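Local coordinates for superoxide dismutase (Anaplasma phagocytophilum, PDB 3JS4), which probably protects the cell by dismutating superoxide radicals into oxygen and hydrogen peroxide at a single active-site iron ion, at residues 44-49 / 103-108; 51-56 / 99-104; 190-195 / 201-206; 34-39 / 208-213. All blocks are in the same frame, centred on the assembly; numbering follows the deposited sequence.

Contact 1 (44-49 / 103-108); sequences RHYNGH and FYWQSM. With FE (Fe (III) ion), chain E.
The His45 ring meets Trp105 and Tyr104 from the facing helix. Trp105 sends the edge of its six-membered ring toward one face of the imidazole, an edge-to-face pair with planes at 68°. Trp105 CH2 lies 3.7 Å from His45 ND1. Trp105 CG is anti to the carbonyl carbon (chi1 -52°), which carries the indole across to His45 and Tyr46. Tyr104 meets the imidazole obliquely, with CE2 3.5 Å from His45 CE1. His45 NE2 binds the iron(III) ion at 2.3 Å. His45 ND1 donates to a bridging water at 2.7 Å, and Tyr104 OH is hydrogen-bonded to it at 2.9 Å. This water lies in the imidazole plane and should limit its rotation. Segments 44-49 and 103-108 belong to helices 39-60 and 89-106 of the alpha-hairpin domain of iron/manganese superoxide dismutases, and the four rings form an aromatic cluster between them. Tyr46 completes it with an offset edge-to-face pair: its edge is turned toward the face of the Trp105 five-membered ring, with Tyr46 CD1 3.6 Å from Trp105 NE1. Further out, Trp105 NE1 is hydrogen-bonded to ND1 of His50. Tyr46 OH bonds to Ser26 O, and Tyr104 OH also to Tyr203 OH.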
# COMPACT_ATOMS: atom_id res chain seq x y z
N ARG A 44 0.19 4.22 16.79
CA ARG A 44 1.62 4.29 16.57
C ARG A 44 2.00 4.28 15.07
O ARG A 44 2.88 5.04 14.65
CB ARG A 44 2.31 3.18 17.37
CG ARG A 44 3.84 3.21 17.35
CD ARG A 44 4.48 4.51 17.85
NE ARG A 44 3.95 5.01 19.12
CZ ARG A 44 4.55 5.94 19.88
NH1 ARG A 44 5.72 6.46 19.50
NH2 ARG A 44 4.00 6.34 21.02
N HIS A 45 1.32 3.47 14.27
CA HIS A 45 1.64 3.37 12.85
C HIS A 45 1.27 4.66 12.12
O HIS A 45 2.04 5.18 11.32
CB HIS A 45 0.86 2.18 12.25
CG HIS A 45 1.38 1.73 10.92
ND1 HIS A 45 0.94 0.57 10.31
CD2 HIS A 45 2.32 2.25 10.09
CE1 HIS A 45 1.56 0.42 9.15
NE2 HIS A 45 2.41 1.42 9.00
N TYR A 46 0.08 5.18 12.43
CA TYR A 46 -0.46 6.36 11.75
C TYR A 46 0.06 7.68 12.32
O TYR A 46 0.64 8.46 11.57
CB TYR A 46 -2.00 6.32 11.81
CG TYR A 46 -2.72 7.50 11.16
CD1 TYR A 46 -2.65 7.74 9.78
CD2 TYR A 46 -3.53 8.33 11.94
CE1 TYR A 46 -3.38 8.82 9.20
CE2 TYR A 46 -4.24 9.41 11.37
CZ TYR A 46 -4.15 9.64 10.00
OH TYR A 46 -4.86 10.71 9.47
N ASN A 47 -0.13 7.92 13.62
CA ASN A 47 0.32 9.18 14.25
C ASN A 47 1.81 9.18 14.59
O ASN A 47 2.36 10.22 14.94
CB ASN A 47 -0.53 9.53 15.49
CG ASN A 47 -1.99 9.75 15.15
OD1 ASN A 47 -2.34 10.57 14.29
ND2 ASN A 47 -2.86 9.00 15.82
N GLY A 48 2.44 8.01 14.51
CA GLY A 48 3.88 7.87 14.72
C GLY A 48 4.61 7.82 13.38
O GLY A 48 5.25 8.79 12.98
N HIS A 49 4.56 6.66 12.71
CA HIS A 49 5.35 6.46 11.47
C HIS A 49 4.88 7.33 10.31
O HIS A 49 5.68 8.04 9.71
CB HIS A 49 5.35 4.98 11.04
CG HIS A 49 6.02 4.06 12.01
ND1 HIS A 49 7.33 3.65 11.86
CD2 HIS A 49 5.57 3.48 13.14
CE1 HIS A 49 7.65 2.83 12.83
NE2 HIS A 49 6.60 2.71 13.64
N PHE A 103 -2.18 4.78 0.54
CA PHE A 103 -2.75 3.69 -0.25
C PHE A 103 -3.13 2.52 0.65
O PHE A 103 -4.18 1.87 0.46
CB PHE A 103 -1.72 3.19 -1.29
CG PHE A 103 -2.34 2.58 -2.53
CD1 PHE A 103 -3.00 3.37 -3.45
CD2 PHE A 103 -2.24 1.21 -2.77
CE1 PHE A 103 -3.59 2.81 -4.60
CE2 PHE A 103 -2.79 0.64 -3.91
CZ PHE A 103 -3.46 1.45 -4.84
N TYR A 104 -2.27 2.25 1.64
CA TYR A 104 -2.49 1.14 2.58
C TYR A 104 -3.78 1.36 3.36
O TYR A 104 -4.57 0.42 3.54
CB TYR A 104 -1.31 1.09 3.54
CG TYR A 104 -1.36 0.13 4.70
CD1 TYR A 104 -1.54 -1.24 4.50
CD2 TYR A 104 -1.14 0.59 6.01
CE1 TYR A 104 -1.53 -2.13 5.57
CE2 TYR A 104 -1.11 -0.29 7.08
CZ TYR A 104 -1.30 -1.64 6.86
OH TYR A 104 -1.29 -2.49 7.93
N TRP A 105 -3.99 2.57 3.89
CA TRP A 105 -5.20 2.79 4.67
C TRP A 105 -6.46 2.61 3.84
O TRP A 105 -7.47 2.11 4.35
CB TRP A 105 -5.22 4.17 5.39
CG TRP A 105 -3.98 4.44 6.22
CD1 TRP A 105 -3.12 5.51 6.10
CD2 TRP A 105 -3.46 3.65 7.30
NE1 TRP A 105 -2.12 5.42 7.02
CE2 TRP A 105 -2.31 4.30 7.78
CE3 TRP A 105 -3.89 2.46 7.93
CZ2 TRP A 105 -1.55 3.80 8.85
CZ3 TRP A 105 -3.13 1.95 8.97
CH2 TRP A 105 -1.97 2.62 9.42
N GLN A 106 -6.42 3.05 2.57
CA GLN A 106 -7.56 2.87 1.68
C GLN A 106 -7.79 1.40 1.27
O GLN A 106 -8.89 1.03 0.84
CB GLN A 106 -7.39 3.73 0.41
CG GLN A 106 -7.13 5.19 0.69
CD GLN A 106 -6.91 5.99 -0.58
OE1 GLN A 106 -5.76 6.27 -0.96
NE2 GLN A 106 -8.00 6.36 -1.25
N SER A 107 -6.74 0.59 1.43
CA SER A 107 -6.73 -0.82 1.07
C SER A 107 -7.38 -1.70 2.14
O SER A 107 -7.39 -2.93 2.03
CB SER A 107 -5.29 -1.27 0.81
OG SER A 107 -4.77 -0.66 -0.39
N MET A 108 -7.91 -1.09 3.20
CA MET A 108 -8.54 -1.84 4.27
C MET A 108 -9.83 -1.10 4.63
O MET A 108 -9.98 0.07 4.29
CB MET A 108 -7.63 -1.90 5.50
CG MET A 108 -6.23 -2.51 5.24
SD MET A 108 -5.21 -2.68 6.73
CE MET A 108 -4.69 -0.97 7.02
FE FE E . 4.29 1.33 7.69
O HOH W 1 -0.87 -1.47 10.61
O HOH W 2 5.98 1.14 6.22

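Contact 2 (51-56 / 99-104); sequences KTYVDV and WNHDFY. With FE (Fe (III) ion), chain E.
Tyr53 and His101 join helices 39-60 and 89-106 beside the iron. Both helices belong to the alpha-hairpin domain of the iron/manganese superoxide dismutase family, and each carries a histidine ligand of the metal. The contact between 51-56 and 99-104 is small, with 66 Å² buried in all, and rests on this one pair of side chains. It is aromatic in kind. The rings meet obliquely, with centroids 5.5 Å apart and planes at 36°. The CD2-CE2 side of Tyr53 approaches CE1 of the imidazole, while the side chains as a whole cross at about a right angle. In both residues CG lies anti to the carbonyl carbon (chi1 -72° for Tyr53, -76° for His101), which sends the two rings into the gap between the helices. The second kind of interaction is metal binding. His101 NE2 holds the iron at 2.2 Å, and water 2 is bound to the same ion. The third is hydrogen bonding to Gln97, one turn before His101. ND1 of His101 bonds to the Gln97 backbone O, and Tyr53 OH bonds to the Gln97 side-chain NE2. One residue therefore ties down both rings. The imidazole is held at its two nitrogens, and Trp150 meets it edge-to-face. Where the pair touches, Tyr53 CE2 lies 3.6 Å from His101 CE1.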
# COMPACT_ATOMS: atom_id res chain seq x y z
N LYS A 51 2.81 10.02 10.22
CA LYS A 51 2.99 11.44 10.55
C LYS A 51 4.47 11.88 10.40
O LYS A 51 4.76 12.99 9.90
CB LYS A 51 2.54 11.72 11.98
CG LYS A 51 2.49 13.22 12.30
CD LYS A 51 2.86 13.52 13.71
CE LYS A 51 2.69 15.03 14.00
NZ LYS A 51 3.68 15.86 13.27
N THR A 52 5.40 11.04 10.87
CA THR A 52 6.82 11.41 10.81
C THR A 52 7.33 11.56 9.36
O THR A 52 8.10 12.48 9.06
CB THR A 52 7.68 10.45 11.65
OG1 THR A 52 7.24 10.55 13.02
CG2 THR A 52 9.19 10.83 11.56
N TYR A 53 6.87 10.71 8.45
CA TYR A 53 7.22 10.85 7.03
C TYR A 53 6.79 12.20 6.45
O TYR A 53 7.53 12.85 5.68
CB TYR A 53 6.59 9.72 6.21
CG TYR A 53 7.24 8.39 6.42
CD1 TYR A 53 8.59 8.22 6.19
CD2 TYR A 53 6.48 7.25 6.81
CE1 TYR A 53 9.22 6.98 6.37
CE2 TYR A 53 7.11 6.00 6.99
CZ TYR A 53 8.48 5.90 6.75
OH TYR A 53 9.17 4.71 6.87
N VAL A 54 5.58 12.60 6.81
CA VAL A 54 5.03 13.88 6.40
C VAL A 54 5.89 15.04 6.92
O VAL A 54 6.23 15.94 6.16
CB VAL A 54 3.57 14.01 6.89
CG1 VAL A 54 3.04 15.46 6.70
CG2 VAL A 54 2.70 12.99 6.16
N ASP A 55 6.25 15.01 8.21
CA ASP A 55 7.11 16.03 8.81
C ASP A 55 8.48 16.10 8.12
O ASP A 55 8.96 17.18 7.72
CB ASP A 55 7.28 15.76 10.31
CG ASP A 55 8.06 16.87 11.02
OD1 ASP A 55 7.65 18.07 10.95
OD2 ASP A 55 9.10 16.55 11.64
N VAL A 56 9.13 14.95 7.99
CA VAL A 56 10.46 14.90 7.39
C VAL A 56 10.45 15.45 5.94
O VAL A 56 11.33 16.21 5.56
CB VAL A 56 11.07 13.48 7.48
CG1 VAL A 56 12.36 13.38 6.65
CG2 VAL A 56 11.35 13.14 8.97
N TRP A 99 2.90 8.28 0.28
CA TRP A 99 2.00 7.76 -0.77
C TRP A 99 1.61 6.31 -0.46
O TRP A 99 0.43 5.95 -0.53
CB TRP A 99 2.68 7.85 -2.17
CG TRP A 99 1.69 7.58 -3.33
CD1 TRP A 99 1.05 8.52 -4.11
CD2 TRP A 99 1.24 6.29 -3.80
NE1 TRP A 99 0.23 7.90 -5.02
CE2 TRP A 99 0.33 6.53 -4.86
CE3 TRP A 99 1.53 4.96 -3.44
CZ2 TRP A 99 -0.31 5.49 -5.56
CZ3 TRP A 99 0.89 3.91 -4.14
CH2 TRP A 99 -0.02 4.20 -5.20
N ASN A 100 2.58 5.47 -0.12
CA ASN A 100 2.30 4.07 0.21
C ASN A 100 1.35 3.88 1.40
O ASN A 100 0.48 3.02 1.38
CB ASN A 100 3.59 3.32 0.55
CG ASN A 100 4.55 3.23 -0.63
OD1 ASN A 100 4.15 3.36 -1.78
ND2 ASN A 100 5.84 2.98 -0.33
N HIS A 101 1.58 4.63 2.47
CA HIS A 101 0.70 4.55 3.64
C HIS A 101 -0.72 5.05 3.32
O HIS A 101 -1.70 4.44 3.75
CB HIS A 101 1.30 5.29 4.85
CG HIS A 101 2.41 4.53 5.51
ND1 HIS A 101 3.72 4.59 5.05
CD2 HIS A 101 2.41 3.65 6.53
CE1 HIS A 101 4.48 3.81 5.80
NE2 HIS A 101 3.71 3.20 6.69
N ASP A 102 -0.83 6.13 2.54
CA ASP A 102 -2.17 6.62 2.15
C ASP A 102 -2.89 5.46 1.44
O ASP A 102 -4.07 5.19 1.69
CB ASP A 102 -2.11 7.84 1.20
CG ASP A 102 -1.71 9.16 1.88
OD1 ASP A 102 -1.70 9.30 3.12
OD2 ASP A 102 -1.40 10.11 1.12
N PHE A 103 -2.18 4.78 0.54
CA PHE A 103 -2.75 3.69 -0.25
C PHE A 103 -3.13 2.52 0.65
O PHE A 103 -4.18 1.87 0.46
CB PHE A 103 -1.72 3.19 -1.29
CG PHE A 103 -2.34 2.58 -2.53
CD1 PHE A 103 -3.00 3.37 -3.45
CD2 PHE A 103 -2.24 1.21 -2.77
CE1 PHE A 103 -3.59 2.81 -4.60
CE2 PHE A 103 -2.79 0.64 -3.91
CZ PHE A 103 -3.46 1.45 -4.84
N TYR A 104 -2.27 2.25 1.64
CA TYR A 104 -2.49 1.14 2.58
C TYR A 104 -3.78 1.36 3.36
O TYR A 104 -4.57 0.42 3.54
CB TYR A 104 -1.31 1.09 3.54
CG TYR A 104 -1.36 0.13 4.70
CD1 TYR A 104 -1.54 -1.24 4.50
CD2 TYR A 104 -1.14 0.59 6.01
CE1 TYR A 104 -1.53 -2.13 5.57
CE2 TYR A 104 -1.11 -0.29 7.08
CZ TYR A 104 -1.30 -1.64 6.86
OH TYR A 104 -1.29 -2.49 7.93
FE FE E . 4.29 1.33 7.69
O HOH W 2 5.98 1.14 6.22

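Contact 3 (190-195 / 201-206); sequences HAYYLD and KKYIDV. With FE (Fe (III) ion), chain E.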
# COMPACT_ATOMS: atom_id res chain seq x y z
N HIS A 190 6.99 -2.83 11.78
CA HIS A 190 6.11 -1.95 12.59
C HIS A 190 4.63 -2.02 12.23
O HIS A 190 3.77 -1.57 13.04
CB HIS A 190 6.59 -0.48 12.57
CG HIS A 190 6.42 0.18 11.23
ND1 HIS A 190 7.49 0.52 10.43
CD2 HIS A 190 5.31 0.60 10.58
CE1 HIS A 190 7.05 1.09 9.32
NE2 HIS A 190 5.73 1.15 9.38
N ALA A 191 4.30 -2.58 11.06
CA ALA A 191 2.88 -2.66 10.64
C ALA A 191 2.12 -3.63 11.51
O ALA A 191 0.89 -3.55 11.62
CB ALA A 191 2.75 -3.08 9.17
N TYR A 192 2.84 -4.59 12.09
CA TYR A 192 2.16 -5.66 12.78
C TYR A 192 2.78 -6.03 14.13
O TYR A 192 2.13 -6.71 14.92
CB TYR A 192 2.10 -6.89 11.86
CG TYR A 192 3.46 -7.42 11.39
CD1 TYR A 192 4.22 -8.26 12.20
CD2 TYR A 192 3.98 -7.08 10.13
CE1 TYR A 192 5.46 -8.78 11.74
CE2 TYR A 192 5.20 -7.57 9.69
CZ TYR A 192 5.93 -8.42 10.48
OH TYR A 192 7.15 -8.87 9.99
N TYR A 193 4.00 -5.58 14.42
CA TYR A 193 4.71 -6.12 15.59
C TYR A 193 3.95 -6.01 16.93
O TYR A 193 3.93 -6.97 17.73
CB TYR A 193 6.09 -5.47 15.78
CG TYR A 193 7.08 -6.50 16.24
CD1 TYR A 193 7.68 -7.36 15.32
CD2 TYR A 193 7.37 -6.66 17.59
CE1 TYR A 193 8.56 -8.33 15.73
CE2 TYR A 193 8.26 -7.62 18.01
CZ TYR A 193 8.85 -8.44 17.07
OH TYR A 193 9.71 -9.41 17.47
N LEU A 194 3.36 -4.85 17.18
CA LEU A 194 2.74 -4.60 18.49
C LEU A 194 1.60 -5.59 18.78
O LEU A 194 1.34 -5.92 19.94
CB LEU A 194 2.25 -3.15 18.60
CG LEU A 194 3.33 -2.08 18.92
CD1 LEU A 194 2.73 -0.63 18.84
CD2 LEU A 194 4.01 -2.35 20.31
N ASP A 195 0.94 -6.07 17.71
CA ASP A 195 -0.20 -6.96 17.86
C ASP A 195 0.17 -8.43 17.61
O ASP A 195 -0.38 -9.30 18.25
CB ASP A 195 -1.34 -6.57 16.90
CG ASP A 195 -2.14 -5.37 17.37
OD1 ASP A 195 -1.75 -4.68 18.34
OD2 ASP A 195 -3.16 -5.09 16.69
N LYS A 201 2.87 -14.16 9.32
CA LYS A 201 1.79 -14.95 8.73
C LYS A 201 0.45 -14.71 9.41
O LYS A 201 -0.56 -14.62 8.73
CB LYS A 201 2.08 -16.46 8.71
CG LYS A 201 1.08 -17.22 7.82
CD LYS A 201 1.36 -18.69 7.74
CE LYS A 201 0.43 -19.37 6.70
NZ LYS A 201 -1.02 -19.19 7.05
N LYS A 202 0.44 -14.62 10.75
CA LYS A 202 -0.81 -14.34 11.46
C LYS A 202 -1.43 -13.04 10.99
O LYS A 202 -2.61 -12.98 10.73
CB LYS A 202 -0.63 -14.33 12.98
CG LYS A 202 -1.58 -15.28 13.63
CD LYS A 202 -1.63 -15.15 15.15
CE LYS A 202 -2.97 -15.64 15.67
NZ LYS A 202 -3.06 -15.59 17.17
N TYR A 203 -0.60 -12.00 10.87
CA TYR A 203 -1.04 -10.70 10.34
C TYR A 203 -1.52 -10.78 8.88
O TYR A 203 -2.51 -10.14 8.52
CB TYR A 203 0.09 -9.66 10.46
CG TYR A 203 0.00 -8.45 9.55
CD1 TYR A 203 -0.91 -7.42 9.81
CD2 TYR A 203 0.89 -8.28 8.51
CE1 TYR A 203 -0.97 -6.28 8.98
CE2 TYR A 203 0.84 -7.17 7.68
CZ TYR A 203 -0.08 -6.16 7.93
OH TYR A 203 -0.12 -5.03 7.12
N ILE A 204 -0.81 -11.53 8.05
CA ILE A 204 -1.25 -11.70 6.64
C ILE A 204 -2.61 -12.42 6.58
O ILE A 204 -3.49 -12.04 5.79
CB ILE A 204 -0.19 -12.43 5.77
CG1 ILE A 204 1.11 -11.62 5.71
CG2 ILE A 204 -0.72 -12.61 4.32
CD1 ILE A 204 2.28 -12.37 5.10
N ASP A 205 -2.78 -13.44 7.42
CA ASP A 205 -4.04 -14.17 7.51
C ASP A 205 -5.18 -13.25 7.87
O ASP A 205 -6.22 -13.28 7.23
CB ASP A 205 -3.96 -15.31 8.53
CG ASP A 205 -3.05 -16.44 8.09
OD1 ASP A 205 -2.61 -16.47 6.92
OD2 ASP A 205 -2.78 -17.31 8.94
N VAL A 206 -4.95 -12.43 8.89
CA VAL A 206 -5.94 -11.48 9.35
C VAL A 206 -6.26 -10.43 8.26
O VAL A 206 -7.43 -10.07 8.05
CB VAL A 206 -5.49 -10.82 10.65
CG1 VAL A 206 -6.30 -9.58 10.92
CG2 VAL A 206 -5.61 -11.80 11.80
FE FE E . 4.29 1.33 7.69
O HOH W 2 5.98 1.14 6.22
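Tyr192 lays its CB over one face of the Tyr203 ring. This is a CH-pi contact, 3.8 Å from CB to the ring centroid and 24° off the ring normal. The atom pair in closest touch is Tyr192 CB and Tyr203 CG, at 3.5 Å. The two rings also meet, but only loosely. Their planes are near parallel, at 25°, yet they are slid apart and barely overlap. The Tyr192 ring passes to the CD2 side of its partner because its CG sits between the backbone N and the carbonyl carbon (chi1 59°). Apolar packing adds the methyl of Ala191, whose CB is 4.4 Å from Tyr203 CZ.

The polar bonds of the two tyrosines run to other residues. Tyr203 OH is hydrogen-bonded to Asp186 O, and Tyr192 OH bonds to Arg200 NE. Metal binding belongs to His190, whose NE2 holds the iron at 2.2 Å. The contact lies in the C-terminal domain, where the turn after strand 179-186 packs against helix 200-211. Tyr192 is the N-cap residue of the short helix 193-196. Across 190-195 and 201-206 the grip is thus apolar and aromatic, without a direct hydrogen bond. The chemistry is consistent with a second-shell role for Tyr203, since its hydroxyl bonds to the backbone O of Asp186, a ligand of the iron.

Contact 4 (34-39 / 208-213); sequences EPYISS and LEHLLN
Tyr36 stacks flat on His210. The rings form an offset stack, with planes only 8° apart and centroids 4.4 Å apart. The tyrosine reaches over the imidazole with its outer end. CZ of Tyr36 lies 3.4 Å from His210 CG, and its OH sits above the centre of the imidazole. The CB of His210 rests in turn over the centre of the Tyr36 ring, a CH-pi contact 3.6 Å from the centroid and 9° off the normal. Pro35 CD touches the opposite face of Tyr36, so that ring is sandwiched between its own neighbour in the chain and the histidine. His210 has CG anti to its carbonyl carbon (chi1 -66°), which brings the imidazole against the hydroxyl end of Tyr36.

The contact joins the two domains of the superoxide dismutase fold. Residues 34-38 form the loop that leads into helix 39-60 of the alpha-hairpin domain. Segment 208-213 lies at the C-terminal part of helix 200-211, in the C-terminal domain, and runs on into a loop. Beside the stack lies an apolar patch. Leu211 spreads its two methyls over the loop: CD1 packs on Ile37 CG1 at 4.0 Å, and CD2 on Tyr36 CB at 4.2 Å. Ile37 and Leu211 cross at about a right angle. Hydrogen bonds also fix the loop. Tyr36 O bonds to Tyr196 OH. Ser38 caps helix 39-60, its OG bonding to Leu41 N and to Asp195 OD1.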
# COMPACT_ATOMS: atom_id res chain seq x y z
N GLU A 34 -10.34 -2.40 14.87
CA GLU A 34 -10.31 -3.35 16.00
C GLU A 34 -11.27 -4.52 15.72
O GLU A 34 -12.26 -4.34 15.02
CB GLU A 34 -10.72 -2.64 17.30
CG GLU A 34 -9.79 -1.51 17.73
CD GLU A 34 -10.19 -0.13 17.19
OE1 GLU A 34 -11.15 -0.02 16.37
OE2 GLU A 34 -9.55 0.87 17.62
N PRO A 35 -10.98 -5.73 16.24
CA PRO A 35 -9.84 -6.10 17.06
C PRO A 35 -8.60 -6.52 16.23
O PRO A 35 -7.58 -6.88 16.83
CB PRO A 35 -10.37 -7.28 17.87
CG PRO A 35 -11.34 -7.96 16.93
CD PRO A 35 -11.89 -6.88 16.03
N TYR A 36 -8.70 -6.44 14.90
CA TYR A 36 -7.65 -6.92 13.97
C TYR A 36 -6.35 -6.10 13.94
O TYR A 36 -5.25 -6.63 13.74
CB TYR A 36 -8.24 -7.04 12.55
CG TYR A 36 -9.51 -7.85 12.61
CD1 TYR A 36 -9.47 -9.19 13.00
CD2 TYR A 36 -10.76 -7.27 12.37
CE1 TYR A 36 -10.61 -9.95 13.12
CE2 TYR A 36 -11.95 -8.05 12.49
CZ TYR A 36 -11.84 -9.39 12.87
OH TYR A 36 -12.94 -10.23 13.01
N ILE A 37 -6.51 -4.79 14.08
CA ILE A 37 -5.40 -3.89 14.29
C ILE A 37 -5.82 -3.13 15.53
O ILE A 37 -6.87 -2.49 15.53
CB ILE A 37 -5.22 -2.92 13.11
CG1 ILE A 37 -4.92 -3.69 11.79
CG2 ILE A 37 -4.13 -1.89 13.43
CD1 ILE A 37 -3.55 -4.32 11.71
N SER A 38 -5.02 -3.24 16.59
CA SER A 38 -5.43 -2.68 17.87
C SER A 38 -5.39 -1.17 17.83
O SER A 38 -4.76 -0.57 16.97
CB SER A 38 -4.53 -3.19 18.99
OG SER A 38 -3.22 -2.64 18.86
N SER A 39 -6.05 -0.55 18.78
CA SER A 39 -6.07 0.89 18.87
C SER A 39 -4.63 1.46 18.99
O SER A 39 -4.24 2.43 18.29
CB SER A 39 -6.97 1.27 20.05
OG SER A 39 -6.82 2.64 20.30
N LEU A 208 -6.17 -10.76 4.94
CA LEU A 208 -7.01 -11.36 3.90
C LEU A 208 -8.38 -11.71 4.44
O LEU A 208 -9.38 -11.68 3.71
CB LEU A 208 -6.32 -12.63 3.37
CG LEU A 208 -5.08 -12.39 2.49
CD1 LEU A 208 -4.29 -13.69 2.32
CD2 LEU A 208 -5.46 -11.79 1.12
N GLU A 209 -8.44 -12.09 5.72
CA GLU A 209 -9.68 -12.61 6.31
C GLU A 209 -10.68 -11.51 6.68
O GLU A 209 -11.89 -11.72 6.56
CB GLU A 209 -9.39 -13.50 7.53
CG GLU A 209 -9.05 -14.94 7.14
CD GLU A 209 -8.35 -15.74 8.23
OE1 GLU A 209 -8.51 -15.40 9.42
OE2 GLU A 209 -7.65 -16.71 7.90
N HIS A 210 -10.16 -10.37 7.14
CA HIS A 210 -10.99 -9.33 7.75
C HIS A 210 -10.70 -7.88 7.37
O HIS A 210 -11.46 -7.00 7.76
CB HIS A 210 -10.99 -9.48 9.28
CG HIS A 210 -11.66 -10.74 9.75
ND1 HIS A 210 -13.02 -10.94 9.64
CD2 HIS A 210 -11.15 -11.88 10.28
CE1 HIS A 210 -13.32 -12.15 10.09
NE2 HIS A 210 -12.21 -12.73 10.50
N LEU A 211 -9.62 -7.62 6.62
CA LEU A 211 -9.21 -6.23 6.32
C LEU A 211 -9.29 -5.79 4.86
O LEU A 211 -9.77 -4.68 4.60
CB LEU A 211 -7.82 -5.94 6.86
CG LEU A 211 -7.68 -5.96 8.40
CD1 LEU A 211 -6.19 -5.93 8.75
CD2 LEU A 211 -8.40 -4.80 9.06
N LEU A 212 -8.83 -6.62 3.91
CA LEU A 212 -8.70 -6.20 2.51
C LEU A 212 -9.99 -5.54 2.01
O LEU A 212 -11.07 -6.10 2.15
CB LEU A 212 -8.36 -7.38 1.58
CG LEU A 212 -8.24 -7.20 0.06
CD1 LEU A 212 -7.20 -6.11 -0.37
CD2 LEU A 212 -7.86 -8.56 -0.55
N ASN A 213 -9.85 -4.37 1.39
CA ASN A 213 -11.00 -3.63 0.92
C ASN A 213 -11.21 -3.87 -0.57
O ASN A 213 -10.56 -3.23 -1.43
CB ASN A 213 -10.79 -2.14 1.20
CG ASN A 213 -12.03 -1.30 0.91
OD1 ASN A 213 -13.02 -1.76 0.31
ND2 ASN A 213 -11.98 -0.04 1.34

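Contacts 1, 2 and 3 each supply one histidine to the iron, and Asp186 and water 2 complete the site. Contacts 1 and 2 lie along the same pair of helices, with centres about 8 Å apart. Contact 3 comes from the C-terminal domain, its centre about 13 Å from that of contact 1. His45 NE2 and His190 NE2 are 3.4 Å apart at the metal. The Tyr104 OH to Tyr203 OH pair, 2.9 Å apart, joins the two domains. Contact 4 holds no ligand: the side chain of Ile37 is about 10 Å from the iron. Contact 4 meets contact 3 where Val206 CG1 lies 3.6 Å from Tyr36 CB, and contact 1 where Ser107 O lies 2.9 Å from Asn213 N.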